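Local structure of T-cell surface glycoprotein CD1A1 antigen (Gallus gallus, 3JVG) at residues S5-F16 with P88-L99. The protein probably binds lipids in the groove of its MHC class I-like domain and displays them at the cell surface for recognition by T cells. Numbering follows the deposited sequence.
Sequences SHMLKLLHFATF and PFVFQSSIGCEL
H6 pairs with L99 and F16 with F89 at the two ends of an unbroken antiparallel ladder, in which every second residue of strand 6-16 both gives and receives a backbone hydrogen bond. The strands run at 172° to each other. L10 N to I95 O, at 2.7 Å, is the shortest of these bonds, and F89 N to F16 O, at 3.3 Å, the longest. At the non-hydrogen-bonded pair K9-G96, G96 has no side chain to crowd L8 O, which lies 3.2 Å from G96 CA.

Among the polar side chains, H12 ND1 and S93 OG share a 2.8 Å hydrogen bond, the hydroxyl lying at the imidazole edge near its plane. Y71 OH of helix 58-82 hydrogen-bonds to the same buried hydroxyl, so a small polar residue links strand and helix. On the other face, the flexible thioether of M7 lays CE 3.4 Å from E98 OE2, a carboxylate oxygen that R106 holds in a salt bridge; Q100 takes OE1.

Aromatic packing closes the far end. F16 CB sits over the face of the F89 ring, 4.0 Å from its centroid, because F89 CG lies between its own backbone N and carbonyl carbon (chi1 54°), which brings the ring close to F16. The two rings are nearly parallel yet slid apart, whereas F91 stands at 84° to F16, its CD1 3.8 Å from F16 CE1. All three touch V79 of helix 58-82.

C97, disulfide-bonded to C162, ties this sheet to helix 148-172. F13 and Q92 instead face another protein chain. These are central strands of the MHC class I-like platform, whose helix-covered face forms the floor of the CD1 groove.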
# COMPACT_ATOMS: atom_id res chain seq x y z
N SER A 5 14.37 4.84 11.57
CA SER A 5 13.73 5.53 10.38
C SER A 5 12.19 5.72 10.41
O SER A 5 11.44 4.77 10.61
CB SER A 5 14.19 4.89 9.06
OG SER A 5 13.26 5.08 8.00
N HIS A 6 11.76 6.96 10.17
CA HIS A 6 10.34 7.31 10.06
C HIS A 6 10.03 8.19 8.86
O HIS A 6 10.87 8.93 8.38
CB HIS A 6 9.89 8.03 11.33
CG HIS A 6 9.99 7.18 12.55
ND1 HIS A 6 11.11 7.17 13.36
CD2 HIS A 6 9.14 6.26 13.07
CE1 HIS A 6 10.94 6.30 14.33
NE2 HIS A 6 9.75 5.74 14.18
N MET A 7 8.78 8.13 8.42
CA MET A 7 8.37 8.78 7.19
C MET A 7 6.95 9.27 7.31
O MET A 7 6.08 8.58 7.81
CB MET A 7 8.47 7.77 6.05
CG MET A 7 7.78 8.16 4.76
SD MET A 7 8.13 7.03 3.38
CE MET A 7 9.81 7.49 2.98
N LEU A 8 6.72 10.46 6.80
CA LEU A 8 5.41 11.03 6.72
C LEU A 8 5.21 11.16 5.23
O LEU A 8 6.06 11.81 4.57
CB LEU A 8 5.39 12.44 7.36
CG LEU A 8 4.07 13.18 7.25
CD1 LEU A 8 3.02 12.21 7.66
CD2 LEU A 8 4.09 14.25 8.19
N LYS A 9 4.09 10.62 4.73
CA LYS A 9 3.84 10.64 3.32
C LYS A 9 2.40 10.99 2.94
O LYS A 9 1.42 10.36 3.42
CB LYS A 9 4.17 9.28 2.70
CG LYS A 9 4.17 9.28 1.23
CD LYS A 9 4.12 7.85 0.66
CE LYS A 9 5.41 7.11 0.73
NZ LYS A 9 5.11 5.61 0.74
N LEU A 10 2.25 11.95 2.05
CA LEU A 10 0.94 12.31 1.55
C LEU A 10 0.86 11.86 0.12
O LEU A 10 1.71 12.25 -0.71
CB LEU A 10 0.73 13.82 1.61
CG LEU A 10 0.86 14.48 3.00
CD1 LEU A 10 0.70 16.01 2.85
CD2 LEU A 10 -0.21 13.92 4.01
N LEU A 11 -0.20 11.13 -0.19
CA LEU A 11 -0.44 10.60 -1.51
C LEU A 11 -1.70 11.25 -2.09
O LEU A 11 -2.76 11.38 -1.41
CB LEU A 11 -0.67 9.11 -1.36
CG LEU A 11 0.46 8.19 -0.89
CD1 LEU A 11 0.00 6.69 -1.02
CD2 LEU A 11 1.90 8.45 -1.70
N HIS A 12 -1.64 11.61 -3.34
CA HIS A 12 -2.82 12.14 -4.01
C HIS A 12 -2.91 11.50 -5.40
O HIS A 12 -1.88 11.11 -6.02
CB HIS A 12 -2.68 13.66 -4.04
CG HIS A 12 -3.18 14.34 -5.29
ND1 HIS A 12 -2.38 14.57 -6.40
CD2 HIS A 12 -4.37 14.95 -5.56
CE1 HIS A 12 -3.06 15.25 -7.30
NE2 HIS A 12 -4.27 15.48 -6.83
N PHE A 13 -4.13 11.29 -5.88
CA PHE A 13 -4.28 10.85 -7.27
C PHE A 13 -5.51 11.45 -7.85
O PHE A 13 -6.44 11.81 -7.12
CB PHE A 13 -4.33 9.34 -7.43
CG PHE A 13 -5.37 8.63 -6.56
CD1 PHE A 13 -6.62 8.30 -7.07
CD2 PHE A 13 -5.04 8.22 -5.26
CE1 PHE A 13 -7.55 7.64 -6.32
CE2 PHE A 13 -5.98 7.53 -4.47
CZ PHE A 13 -7.23 7.25 -5.01
N ALA A 14 -5.52 11.56 -9.19
CA ALA A 14 -6.61 12.20 -9.92
C ALA A 14 -6.79 11.57 -11.29
O ALA A 14 -5.85 11.48 -12.10
CB ALA A 14 -6.37 13.70 -10.04
N THR A 15 -8.00 11.12 -11.56
CA THR A 15 -8.33 10.68 -12.89
C THR A 15 -9.07 11.82 -13.58
O THR A 15 -10.19 12.20 -13.19
CB THR A 15 -9.28 9.44 -12.87
OG1 THR A 15 -8.69 8.40 -12.09
CG2 THR A 15 -9.49 8.94 -14.24
N PHE A 16 -8.48 12.36 -14.63
CA PHE A 16 -9.21 13.34 -15.41
C PHE A 16 -10.08 12.66 -16.43
O PHE A 16 -9.59 12.10 -17.41
CB PHE A 16 -8.24 14.35 -16.03
CG PHE A 16 -7.43 15.10 -14.98
CD1 PHE A 16 -6.42 14.46 -14.27
CD2 PHE A 16 -7.76 16.44 -14.64
CE1 PHE A 16 -5.71 15.12 -13.28
CE2 PHE A 16 -7.04 17.11 -13.62
CZ PHE A 16 -6.00 16.44 -12.96
N PRO A 88 -9.21 10.06 -21.19
CA PRO A 88 -8.90 10.03 -19.73
C PRO A 88 -7.40 9.78 -19.39
O PRO A 88 -6.67 9.13 -20.14
CB PRO A 88 -9.77 8.89 -19.20
CG PRO A 88 -9.82 7.93 -20.37
CD PRO A 88 -9.79 8.77 -21.63
N PHE A 89 -6.94 10.34 -18.29
CA PHE A 89 -5.57 10.10 -17.84
C PHE A 89 -5.48 10.31 -16.34
O PHE A 89 -6.41 10.84 -15.72
CB PHE A 89 -4.56 10.98 -18.59
CG PHE A 89 -4.86 12.44 -18.55
CD1 PHE A 89 -4.60 13.19 -17.42
CD2 PHE A 89 -5.43 13.07 -19.65
CE1 PHE A 89 -4.91 14.56 -17.39
CE2 PHE A 89 -5.72 14.44 -19.63
CZ PHE A 89 -5.47 15.17 -18.50
N VAL A 90 -4.36 9.89 -15.77
CA VAL A 90 -4.19 9.99 -14.35
C VAL A 90 -2.88 10.64 -13.92
O VAL A 90 -1.80 10.34 -14.49
CB VAL A 90 -4.65 8.66 -13.54
CG1 VAL A 90 -5.20 7.56 -14.41
CG2 VAL A 90 -3.71 8.20 -12.39
N PHE A 91 -3.01 11.55 -12.97
CA PHE A 91 -1.88 12.12 -12.28
C PHE A 91 -1.89 11.61 -10.86
O PHE A 91 -2.97 11.35 -10.30
CB PHE A 91 -1.93 13.64 -12.27
CG PHE A 91 -1.38 14.26 -13.49
CD1 PHE A 91 -2.22 14.55 -14.55
CD2 PHE A 91 -0.03 14.58 -13.57
CE1 PHE A 91 -1.71 15.15 -15.75
CE2 PHE A 91 0.52 15.20 -14.71
CZ PHE A 91 -0.33 15.50 -15.82
N GLN A 92 -0.68 11.45 -10.32
CA GLN A 92 -0.45 11.19 -8.92
C GLN A 92 0.63 12.10 -8.32
O GLN A 92 1.55 12.59 -9.05
CB GLN A 92 -0.11 9.70 -8.72
CG GLN A 92 -1.15 8.72 -9.28
CD GLN A 92 -0.52 7.36 -9.59
OE1 GLN A 92 -0.09 7.14 -10.72
NE2 GLN A 92 -0.35 6.50 -8.56
N SER A 93 0.52 12.34 -7.01
CA SER A 93 1.60 12.99 -6.24
C SER A 93 1.94 12.19 -5.03
O SER A 93 1.04 11.64 -4.42
CB SER A 93 1.24 14.38 -5.64
OG SER A 93 0.40 15.12 -6.44
N SER A 94 3.21 12.24 -4.65
CA SER A 94 3.72 11.62 -3.41
C SER A 94 4.58 12.71 -2.81
O SER A 94 5.53 13.19 -3.47
CB SER A 94 4.55 10.40 -3.77
OG SER A 94 5.10 9.73 -2.64
N ILE A 95 4.26 13.14 -1.58
CA ILE A 95 4.92 14.30 -1.01
C ILE A 95 5.21 14.03 0.44
O ILE A 95 4.29 13.56 1.16
CB ILE A 95 4.00 15.57 -1.07
CG1 ILE A 95 3.47 15.81 -2.49
CG2 ILE A 95 4.79 16.82 -0.70
CD1 ILE A 95 2.55 17.09 -2.59
N GLY A 96 6.42 14.33 0.90
CA GLY A 96 6.73 14.03 2.30
C GLY A 96 8.18 14.16 2.71
O GLY A 96 8.96 14.81 2.01
N CYS A 97 8.55 13.53 3.82
CA CYS A 97 9.91 13.59 4.32
C CYS A 97 10.14 12.39 5.15
O CYS A 97 9.18 11.78 5.64
CB CYS A 97 10.16 14.87 5.15
SG CYS A 97 9.00 15.05 6.58
N GLU A 98 11.42 12.04 5.32
CA GLU A 98 11.82 10.88 6.09
C GLU A 98 12.95 11.30 7.02
O GLU A 98 13.79 12.09 6.63
CB GLU A 98 12.22 9.73 5.14
CG GLU A 98 12.90 8.54 5.80
CD GLU A 98 13.58 7.54 4.81
OE1 GLU A 98 14.52 6.81 5.26
OE2 GLU A 98 13.18 7.46 3.62
N LEU A 99 12.94 10.80 8.24
CA LEU A 99 13.95 11.07 9.23
C LEU A 99 14.68 9.76 9.52
O LEU A 99 14.06 8.82 10.00
CB LEU A 99 13.29 11.55 10.53
CG LEU A 99 13.64 12.83 11.31
CD1 LEU A 99 13.55 12.55 12.80
CD2 LEU A 99 15.03 13.49 11.02